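Side-chain contact in taurine dioxygenase (Burkholderia xenovorans, PDB 5KEU), which is probably a 2-oxoglutarate-dependent, iron-requiring dioxygenase of the TfdA family, with magnesium bound at its metal site in this structure: residues L157-E160 / L166-F169. Numbering follows the deposited sequence.
Sequences LAYE and LRAF
The phenol ring of Tyr159 carries the aliphatic part of Arg167 on one face. CG of Arg167 sits 4.0 Å above the Tyr159 ring plane, displaced toward the rim. Arg167 CD makes a CH-pi contact over the Tyr159 ring, 4.1 Å from its centroid and 28° off the normal. The ring atom closest to Arg167 CD is Tyr159 CE1, at 3.7 Å. OE2 of Glu160, the next residue along, lies at the ring edge, in the plane. The Tyr159 and Arg167 side chains cross at about a right angle. The guanidinium plane is turned 59° from the ring, so the charged group does not stack on it.

Nearer the helix 164-171 backbone, Arg167 CB reaches Tyr159 OH at 3.7 Å. Arg167 CD also passes Tyr159 O at 3.3 Å. The arginine chain bends at chi3 (-51°), which turns its head away from the ring and toward the end of helix 155-161. There Arg167 NH1 donates to the carbonyl of Leu162, in the link between the helices, and stands 3.5 Å from Glu160 O. The Tyr159 hydroxyl is hydrogen-bonded to Asp171 OD1, while Arg216 and Leu218 of strand 216-218 also touch the tyrosine side chain.

The contact joins two short consecutive helices, 155-161 and 164-171, across the brief link between them, away from the metal site. Its chemistry is mixed. Carbon packs on the ring, and the polar ends of Tyr159 and Arg167 are held by Asp171 and Leu162, just beyond the two segments. Glu160 OE1 lies 5.0 Å from Arg167 NE, so the attraction between these opposite charges is probably long-range, without direct pairing.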
ATOM      1  N   LEU B 157     -10.880 -10.976   6.089  1.00 12.18           N
ATOM      2  CA  LEU B 157      -9.693 -11.773   5.811  1.00 13.04           C
ATOM      3  C   LEU B 157      -8.699 -11.714   6.966  1.00 12.99           C
ATOM      4  O   LEU B 157      -8.100 -12.735   7.339  1.00 10.68           O
ATOM      5  CB  LEU B 157      -9.035 -11.266   4.519  1.00 12.53           C
ATOM      6  CG  LEU B 157      -7.775 -11.982   4.077  1.00 17.50           C
ATOM      7  CD1 LEU B 157      -8.101 -13.444   3.780  1.00 17.30           C
ATOM      8  CD2 LEU B 157      -7.223 -11.264   2.860  1.00 20.82           C
ATOM      9  N   ALA B 158      -8.484 -10.519   7.531  1.00 11.83           N
ATOM     10  CA  ALA B 158      -7.569 -10.410   8.658  1.00 14.45           C
ATOM     11  C   ALA B 158      -7.962 -11.366   9.780  1.00 10.32           C
ATOM     12  O   ALA B 158      -7.099 -12.026  10.367  1.00 11.04           O
ATOM     13  CB  ALA B 158      -7.512  -8.964   9.167  1.00 12.41           C
ATOM     14  N   TYR B 159      -9.262 -11.444  10.101  1.00 10.06           N
ATOM     15  CA  TYR B 159      -9.705 -12.387  11.126  1.00 10.65           C
ATOM     16  C   TYR B 159      -9.378 -13.813  10.715  1.00 13.05           C
ATOM     17  O   TYR B 159      -8.831 -14.596  11.501  1.00 13.51           O
ATOM     18  CB  TYR B 159     -11.216 -12.242  11.371  1.00 10.57           C
ATOM     19  CG  TYR B 159     -11.765 -13.289  12.331  1.00 12.44           C
ATOM     20  CD1 TYR B 159     -12.288 -14.498  11.855  1.00 12.97           C
ATOM     21  CD2 TYR B 159     -11.755 -13.072  13.712  1.00 13.68           C
ATOM     22  CE1 TYR B 159     -12.775 -15.469  12.740  1.00 16.44           C
ATOM     23  CE2 TYR B 159     -12.244 -14.033  14.603  1.00 11.77           C
ATOM     24  CZ  TYR B 159     -12.766 -15.218  14.106  1.00 14.68           C
ATOM     25  OH  TYR B 159     -13.254 -16.169  14.980  1.00 14.45           O
ATOM     26  N   GLU B 160      -9.738 -14.180   9.485  1.00 11.81           N
ATOM     27  CA  GLU B 160      -9.556 -15.560   9.056  1.00 15.86           C
ATOM     28  C   GLU B 160      -8.089 -15.951   9.069  1.00 15.35           C
ATOM     29  O   GLU B 160      -7.766 -17.126   9.286  1.00 12.73           O
ATOM     30  CB  GLU B 160     -10.156 -15.763   7.665  1.00 17.20           C
ATOM     31  CG  GLU B 160     -11.684 -15.625   7.632  1.00 18.35           C
ATOM     32  CD  GLU B 160     -12.387 -16.724   8.432  1.00 29.26           C
ATOM     33  OE1 GLU B 160     -11.848 -17.858   8.487  1.00 32.79           O
ATOM     34  OE2 GLU B 160     -13.470 -16.456   9.006  1.00 23.14           O
ATOM     35  N   LEU B 166      -5.708 -17.783  18.263  1.00 12.68           N
ATOM     36  CA  LEU B 166      -5.934 -16.340  18.342  1.00 10.47           C
ATOM     37  C   LEU B 166      -7.369 -15.980  17.971  1.00 11.07           C
ATOM     38  O   LEU B 166      -7.977 -15.097  18.597  1.00 12.96           O
ATOM     39  CB  LEU B 166      -4.945 -15.597  17.432  1.00 10.63           C
ATOM     40  CG  LEU B 166      -3.689 -15.083  18.138  1.00 18.03           C
ATOM     41  CD1 LEU B 166      -4.025 -14.011  19.196  1.00 16.69           C
ATOM     42  CD2 LEU B 166      -2.926 -16.251  18.774  1.00 16.61           C
ATOM     43  N   ARG B 167      -7.923 -16.628  16.940  1.00 14.25           N
ATOM     44  CA  ARG B 167      -9.322 -16.382  16.596  1.00 16.80           C
ATOM     45  C   ARG B 167     -10.235 -16.667  17.783  1.00 14.64           C
ATOM     46  O   ARG B 167     -11.091 -15.845  18.125  1.00 13.16           O
ATOM     47  CB  ARG B 167      -9.745 -17.223  15.388  1.00 15.21           C
ATOM     48  CG  ARG B 167      -9.050 -16.826  14.080  1.00 16.47           C
ATOM     49  CD  ARG B 167      -9.693 -17.478  12.843  1.00 13.97           C
ATOM     50  NE  ARG B 167      -9.862 -18.923  12.941  1.00 19.16           N
ATOM     51  CZ  ARG B 167      -9.034 -19.837  12.429  1.00 25.81           C
ATOM     52  NH1 ARG B 167      -7.911 -19.494  11.802  1.00 21.34           N
ATOM     53  NH2 ARG B 167      -9.318 -21.119  12.565  1.00 22.68           N
ATOM     54  N   ALA B 168     -10.065 -17.829  18.423  1.00 13.16           N
ATOM     55  CA  ALA B 168     -10.907 -18.174  19.568  1.00 17.24           C
ATOM     56  C   ALA B 168     -10.729 -17.176  20.701  1.00 16.82           C
ATOM     57  O   ALA B 168     -11.691 -16.862  21.419  1.00 14.92           O
ATOM     58  CB  ALA B 168     -10.587 -19.595  20.058  1.00 14.96           C
ATOM     59  N   PHE B 169      -9.507 -16.665  20.859  1.00 13.13           N
ATOM     60  CA  PHE B 169      -9.205 -15.686  21.896  1.00 14.47           C
ATOM     61  C   PHE B 169      -9.921 -14.357  21.637  1.00 14.88           C
ATOM     62  O   PHE B 169     -10.661 -13.867  22.496  1.00 13.20           O
ATOM     63  CB  PHE B 169      -7.680 -15.501  21.972  1.00 12.56           C
ATOM     64  CG  PHE B 169      -7.226 -14.507  23.020  1.00 13.25           C
ATOM     65  CD1 PHE B 169      -7.752 -14.538  24.302  1.00 14.12           C
ATOM     66  CD2 PHE B 169      -6.250 -13.575  22.719  1.00 15.24           C
ATOM     67  CE1 PHE B 169      -7.324 -13.636  25.269  1.00 12.81           C
ATOM     68  CE2 PHE B 169      -5.811 -12.657  23.677  1.00 16.72           C
ATOM     69  CZ  PHE B 169      -6.337 -12.693  24.949  1.00 13.42           C
TER